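Long-range contacts in Alr1585 protein (Nostoc sp., PDB 5C2I), which is a haem-containing dye-decolorizing (DyP-type) peroxidase, which probably uses hydrogen peroxide to oxidise dyes and other substrates: residues A322-H328 with W430-E436; Q401-N406 with P417-Q423. The protein carries 1 engineered substitution. All blocks are in the same frame, centred on the assembly; numbering follows the deposited sequence.

Contact 1. Residues A322-H328 with W430-E436; sequences ATKCPFH and WPKKWGE
The backbones of Thr323 and Gly435 come together, CA to CA 4.8 Å, and are tied by one nearly straight hydrogen bond, Gly435 N to Thr323 O (2.9 Å, 165° at the hydrogen). The donor lies in the type II beta turn Lys433 to Glu436, part of the loop that joins strands 428-431 and 439-442 of a beta hairpin, and the contact fastens this hairpin end to the loop before helix 330-334. Glycine suits the third position of such a turn, where phi is positive and a CB would crowd Trp434 CE3. Beside the bond, Thr323 CB packs 3.4 Å from Glu436 O. Lys324 runs its extended chain across one face of Trp434, with CG 3.7 Å from the centroid of the six-membered ring in a CH-pi contact, while NZ goes on to Gly318 O. Trp434 CG stands anti to the backbone N (chi1 -175°), which carries the indole beside the lysine, and NE1 bonds Val298 O. With an alanine here, the lysine methylenes would probably lose their aromatic platform and Val298 O its indole donor. Towards the strand, Pro326 CG meets Pro431 CD at 3.7 Å, ring against ring and apolar. Pro326 CB also covers a face of His328, whose edge is turned to the face of Trp430 (planes at 58°), with His328 NE2 nearest the rim atom Trp430 CZ3, at 3.2 Å.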
# COMPACT_ATOMS: atom_id res chain seq x y z
N ALA A 322 8.02 19.44 -38.92
CA ALA A 322 8.04 19.59 -37.46
C ALA A 322 6.88 20.46 -36.95
O ALA A 322 7.07 21.28 -36.05
CB ALA A 322 9.37 20.18 -37.01
N THR A 323 5.68 20.23 -37.49
CA THR A 323 4.47 20.84 -36.94
C THR A 323 3.75 19.99 -35.89
O THR A 323 2.76 20.43 -35.34
CB THR A 323 3.47 21.20 -38.07
OG1 THR A 323 3.00 20.01 -38.69
CG2 THR A 323 4.15 22.10 -39.11
N LYS A 324 4.23 18.75 -35.67
CA LYS A 324 3.68 17.89 -34.62
C LYS A 324 4.66 17.89 -33.43
O LYS A 324 4.34 18.38 -32.33
CB LYS A 324 3.38 16.49 -35.17
CG LYS A 324 2.37 16.50 -36.33
CD LYS A 324 2.42 15.19 -37.09
CE LYS A 324 1.35 15.06 -38.15
NZ LYS A 324 1.64 13.84 -38.95
N CYS A 325 5.85 17.35 -33.66
CA CYS A 325 6.98 17.50 -32.73
C CYS A 325 7.91 18.58 -33.26
O CYS A 325 8.61 18.38 -34.27
CB CYS A 325 7.77 16.21 -32.59
SG CYS A 325 9.08 16.38 -31.34
N PRO A 326 7.93 19.75 -32.59
CA PRO A 326 8.81 20.80 -33.04
C PRO A 326 10.28 20.41 -33.10
O PRO A 326 10.75 19.55 -32.34
CB PRO A 326 8.61 21.90 -31.97
CG PRO A 326 7.18 21.73 -31.57
CD PRO A 326 7.04 20.21 -31.52
N PHE A 327 11.06 21.12 -33.96
CA PHE A 327 12.49 20.88 -34.00
C PHE A 327 13.19 21.18 -32.67
O PHE A 327 14.25 20.63 -32.38
CB PHE A 327 13.13 21.74 -35.11
CG PHE A 327 12.86 21.23 -36.52
CD1 PHE A 327 13.29 19.98 -36.91
CD2 PHE A 327 12.32 22.09 -37.48
CE1 PHE A 327 13.09 19.54 -38.22
CE2 PHE A 327 12.15 21.68 -38.79
CZ PHE A 327 12.54 20.40 -39.16
N HIS A 328 12.61 22.04 -31.86
CA HIS A 328 13.24 22.37 -30.59
C HIS A 328 12.96 21.40 -29.44
O HIS A 328 13.60 21.53 -28.41
CB HIS A 328 12.85 23.80 -30.16
CG HIS A 328 11.39 23.94 -29.85
ND1 HIS A 328 10.52 24.63 -30.65
CD2 HIS A 328 10.66 23.46 -28.83
CE1 HIS A 328 9.31 24.57 -30.13
NE2 HIS A 328 9.37 23.87 -29.03
N TRP A 430 6.39 27.78 -31.60
CA TRP A 430 5.47 26.72 -31.17
C TRP A 430 4.28 26.67 -32.11
O TRP A 430 3.69 27.73 -32.43
CB TRP A 430 5.01 27.01 -29.74
CG TRP A 430 6.18 27.26 -28.82
CD1 TRP A 430 6.90 28.40 -28.71
CD2 TRP A 430 6.77 26.33 -27.91
NE1 TRP A 430 7.88 28.27 -27.75
CE2 TRP A 430 7.84 27.00 -27.27
CE3 TRP A 430 6.50 25.00 -27.55
CZ2 TRP A 430 8.64 26.38 -26.29
CZ3 TRP A 430 7.28 24.40 -26.61
CH2 TRP A 430 8.34 25.08 -25.97
N PRO A 431 3.90 25.47 -32.58
CA PRO A 431 2.74 25.38 -33.46
C PRO A 431 1.46 25.68 -32.68
O PRO A 431 1.25 25.14 -31.61
CB PRO A 431 2.77 23.92 -33.96
CG PRO A 431 4.21 23.46 -33.74
CD PRO A 431 4.58 24.16 -32.45
N LYS A 432 0.64 26.60 -33.19
CA LYS A 432 -0.63 26.89 -32.57
C LYS A 432 -1.55 25.68 -32.59
O LYS A 432 -2.29 25.43 -31.63
CB LYS A 432 -1.32 28.08 -33.27
CG LYS A 432 -0.56 29.38 -33.16
CD LYS A 432 -1.37 30.51 -33.78
CE LYS A 432 -0.52 31.77 -33.79
NZ LYS A 432 -1.27 32.95 -34.25
N LYS A 433 -1.58 24.97 -33.72
CA LYS A 433 -2.45 23.81 -33.91
C LYS A 433 -1.55 22.69 -34.39
O LYS A 433 -0.89 22.82 -35.39
CB LYS A 433 -3.54 24.10 -34.95
CG LYS A 433 -4.54 25.16 -34.49
CD LYS A 433 -5.53 24.51 -33.50
CE LYS A 433 -6.80 24.02 -34.19
NZ LYS A 433 -7.73 23.37 -33.22
N TRP A 434 -1.54 21.62 -33.62
CA TRP A 434 -0.76 20.45 -33.91
C TRP A 434 -1.01 19.98 -35.32
O TRP A 434 -2.13 19.85 -35.74
CB TRP A 434 -1.16 19.37 -32.90
CG TRP A 434 -0.39 18.09 -32.93
CD1 TRP A 434 0.70 17.77 -32.17
CD2 TRP A 434 -0.68 16.94 -33.72
NE1 TRP A 434 1.10 16.47 -32.41
CE2 TRP A 434 0.29 15.95 -33.39
CE3 TRP A 434 -1.63 16.65 -34.69
CZ2 TRP A 434 0.32 14.69 -33.99
CZ3 TRP A 434 -1.61 15.37 -35.30
CH2 TRP A 434 -0.62 14.41 -34.92
N GLY A 435 0.06 19.76 -36.06
CA GLY A 435 -0.02 19.31 -37.43
C GLY A 435 -0.25 20.40 -38.46
O GLY A 435 -0.46 20.07 -39.62
N GLU A 436 -0.24 21.67 -38.05
CA GLU A 436 -0.45 22.81 -38.97
C GLU A 436 0.70 23.79 -38.81
O GLU A 436 1.30 23.85 -37.74
CB GLU A 436 -1.77 23.51 -38.66
CG GLU A 436 -3.00 22.63 -38.75
CD GLU A 436 -3.28 22.10 -40.15
OE1 GLU A 436 -2.78 22.66 -41.17
OE2 GLU A 436 -4.03 21.10 -40.25

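Contact 2. Residues Q401-N406 with P417-Q423; sequences QSRWAN and PDPLIGQ. With HEM (protoporphyrin IX containing Fe), chain E.
Three hydrogen bonds join Ala405, Asn406 and Gln401 to the loop 417-423. Ala405 O, near the end of helix 397-405, takes Asp418 N at 2.9 Å, almost straight. Asn406 OD1 receives Gln423 N at 2.9 Å and, from the opposite face of its amide, Gln401 NE2 at 3.0 Å, a two-sided grip that fixes the amide's rotation; ND2 is held by Leu132 O. Gln401 bends at chi2 (79°), bringing NE2 also to Ile421 O (3.1 Å, 143° at the hydrogen). Both acceptors lie close to the glutamine's amide plane, so one NH2 group serves both Asn406 OD1 and the carbonyl of Ile421, as suits a primary amide. The helix widens into a pi-type turn at 401-405, where Asn406 N bonds Gln401 O.

Within the loop, Asp418 OD1 accepts Leu420 N, an Asx turn, and also Ile421 N, which extends it to an Asx motif, while OD2 reaches His330 ND1; an aspartate paired with the proximal haem histidine is a feature of DyP-type peroxidases, and this pair fits that role. Gly422 suits its place, because a CB there would clash with Asp418 O.

The apolar contacts lead to the haem. Ile421 CD1 packs on Ala405 CB (3.7 Å), small enough for this close approach, while its CG2 lies 3.5 Å from the haem meso carbon CHC. Leu420 CD2 approaches pyrrole carbon C1B of the haem at 3.6 Å.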
# COMPACT_ATOMS: atom_id res chain seq x y z
N GLN A 401 25.15 18.29 -26.23
CA GLN A 401 24.85 19.54 -25.51
C GLN A 401 25.22 20.76 -26.35
O GLN A 401 24.41 21.70 -26.51
CB GLN A 401 25.58 19.57 -24.18
CG GLN A 401 25.24 20.78 -23.30
CD GLN A 401 23.93 20.65 -22.58
OE1 GLN A 401 23.66 19.65 -21.90
NE2 GLN A 401 23.08 21.64 -22.73
N SER A 402 26.46 20.79 -26.84
CA SER A 402 27.01 22.00 -27.40
C SER A 402 26.60 22.28 -28.85
O SER A 402 26.47 23.44 -29.24
CB SER A 402 28.55 22.03 -27.25
OG SER A 402 29.18 21.13 -28.16
N ARG A 403 26.40 21.22 -29.63
CA ARG A 403 26.11 21.37 -31.06
C ARG A 403 24.64 21.19 -31.38
O ARG A 403 24.16 21.67 -32.42
CB ARG A 403 26.95 20.38 -31.88
CG ARG A 403 28.47 20.46 -31.59
CD ARG A 403 29.16 21.50 -32.44
NE ARG A 403 29.04 21.24 -33.89
CZ ARG A 403 29.97 20.67 -34.67
NH1 ARG A 403 31.13 20.26 -34.16
NH2 ARG A 403 29.73 20.50 -35.98
N TRP A 404 23.92 20.46 -30.56
CA TRP A 404 22.49 20.16 -30.80
C TRP A 404 21.57 20.94 -29.86
O TRP A 404 20.78 21.78 -30.32
CB TRP A 404 22.22 18.66 -30.74
CG TRP A 404 22.81 17.90 -31.91
CD1 TRP A 404 23.44 18.43 -33.03
CD2 TRP A 404 22.75 16.47 -32.13
NE1 TRP A 404 23.80 17.41 -33.88
CE2 TRP A 404 23.37 16.21 -33.35
CE3 TRP A 404 22.22 15.41 -31.40
CZ2 TRP A 404 23.47 14.90 -33.88
CZ3 TRP A 404 22.35 14.11 -31.90
CH2 TRP A 404 22.97 13.87 -33.12
N ALA A 405 21.68 20.69 -28.57
CA ALA A 405 20.79 21.32 -27.60
C ALA A 405 20.93 22.85 -27.52
O ALA A 405 19.94 23.57 -27.61
CB ALA A 405 20.93 20.67 -26.23
N ASN A 406 22.14 23.34 -27.36
CA ASN A 406 22.35 24.77 -27.16
C ASN A 406 22.08 25.67 -28.37
O ASN A 406 21.45 26.71 -28.21
CB ASN A 406 23.77 25.04 -26.66
CG ASN A 406 24.02 24.48 -25.27
OD1 ASN A 406 23.11 24.03 -24.57
ND2 ASN A 406 25.28 24.52 -24.86
N PRO A 417 17.16 27.29 -28.76
CA PRO A 417 17.71 26.23 -27.91
C PRO A 417 16.65 25.22 -27.48
O PRO A 417 15.45 25.53 -27.44
CB PRO A 417 18.25 27.00 -26.70
CG PRO A 417 17.54 28.33 -26.71
CD PRO A 417 17.12 28.60 -28.11
N ASP A 418 17.12 24.01 -27.15
CA ASP A 418 16.30 23.03 -26.43
C ASP A 418 15.70 23.72 -25.18
O ASP A 418 16.46 24.27 -24.39
CB ASP A 418 17.24 21.88 -26.04
CG ASP A 418 16.58 20.75 -25.28
OD1 ASP A 418 15.75 20.99 -24.37
OD2 ASP A 418 16.97 19.59 -25.60
N PRO A 419 14.34 23.80 -25.05
CA PRO A 419 13.74 24.59 -23.95
C PRO A 419 13.87 23.90 -22.60
O PRO A 419 13.75 24.55 -21.56
CB PRO A 419 12.26 24.68 -24.35
CG PRO A 419 12.05 23.41 -25.12
CD PRO A 419 13.30 23.24 -25.93
N LEU A 420 14.22 22.62 -22.62
CA LEU A 420 14.46 21.90 -21.38
C LEU A 420 15.88 22.08 -20.86
O LEU A 420 16.06 22.42 -19.70
CB LEU A 420 14.15 20.40 -21.63
CG LEU A 420 14.02 19.52 -20.40
CD1 LEU A 420 12.82 19.94 -19.56
CD2 LEU A 420 13.90 18.04 -20.79
N ILE A 421 16.90 21.87 -21.72
CA ILE A 421 18.29 21.84 -21.26
C ILE A 421 19.24 22.79 -22.01
O ILE A 421 20.43 22.89 -21.67
CB ILE A 421 18.92 20.41 -21.38
CG1 ILE A 421 19.04 19.98 -22.84
CG2 ILE A 421 18.16 19.41 -20.58
CD1 ILE A 421 20.01 18.84 -23.10
N GLY A 422 18.75 23.52 -23.00
CA GLY A 422 19.60 24.38 -23.77
C GLY A 422 20.10 25.58 -22.98
O GLY A 422 19.32 26.27 -22.32
N GLN A 423 21.39 25.86 -23.07
CA GLN A 423 22.01 27.06 -22.44
C GLN A 423 22.77 27.86 -23.47
O GLN A 423 23.64 27.30 -24.14
CB GLN A 423 23.06 26.66 -21.36
CG GLN A 423 22.97 25.33 -20.80
CD GLN A 423 23.92 25.10 -19.63
OE1 GLN A 423 23.57 25.39 -18.51
NE2 GLN A 423 25.04 24.46 -19.89
CHA HEM E . 15.27 11.91 -23.42
CHB HEM E . 14.28 14.60 -19.55
CHC HEM E . 18.87 16.16 -19.48
CHD HEM E . 19.74 13.65 -23.50
C1A HEM E . 14.59 12.53 -22.38
C2A HEM E . 13.20 12.36 -22.10
C3A HEM E . 12.93 13.12 -21.01
C4A HEM E . 14.15 13.72 -20.61
CMA HEM E . 11.62 13.27 -20.29
CAA HEM E . 12.19 11.50 -22.86
CBA HEM E . 12.04 10.04 -22.44
CGA HEM E . 13.36 9.34 -22.64
O1A HEM E . 13.71 8.87 -23.76
O2A HEM E . 14.11 9.23 -21.67
C1B HEM E . 15.48 15.22 -19.18
C2B HEM E . 15.63 16.07 -18.03
C3B HEM E . 16.89 16.46 -17.98
C4B HEM E . 17.53 15.89 -19.18
CMB HEM E . 14.55 16.39 -17.06
CAB HEM E . 17.63 17.28 -16.99
CBB HEM E . 17.27 17.42 -15.71
C1C HEM E . 19.51 15.65 -20.62
C2C HEM E . 20.78 15.99 -21.06
C3C HEM E . 21.01 15.29 -22.21
C4C HEM E . 19.88 14.51 -22.45
CMC HEM E . 21.77 16.90 -20.39
CAC HEM E . 22.17 15.32 -23.11
CBC HEM E . 22.99 16.31 -23.34
C1D HEM E . 18.58 12.89 -23.70
C2D HEM E . 18.50 11.93 -24.78
C3D HEM E . 17.25 11.47 -24.80
C4D HEM E . 16.60 12.15 -23.66
CMD HEM E . 19.59 11.51 -25.75
CAD HEM E . 16.70 10.43 -25.72
CBD HEM E . 16.19 10.99 -27.05
CGD HEM E . 15.71 9.87 -27.92
O1D HEM E . 14.56 9.97 -28.33
O2D HEM E . 16.43 8.87 -28.23
NA HEM E . 15.14 13.42 -21.51
NB HEM E . 16.59 15.22 -19.85
NC HEM E . 18.92 14.82 -21.52
ND HEM E . 17.41 13.06 -23.09
FE HEM E . 17.01 14.13 -21.54
O HOH W 1 17.83 12.51 -20.07

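In the fold
Contact 2 lies at the haem and contact 1 farther out: their centres are 18 Å apart, and the side chain of Pro326 in contact 1 stays about 13 Å from the porphyrin. In sequence, 401-406 and 417-423 both fall between the two segments of contact 1. The two contacts meet at Pro419, whose CD packs 3.0 Å from His328 O and whose CG lies 4.2 Å from Trp430 CH2. Soon after His328 the chain enters helix 330-334, which supplies His330 as the partner of Asp418. Asp418 OD2 is 6.8 Å from HEM FE, on the side of the haem away from the bound water, consistent with a second-shell position behind His330.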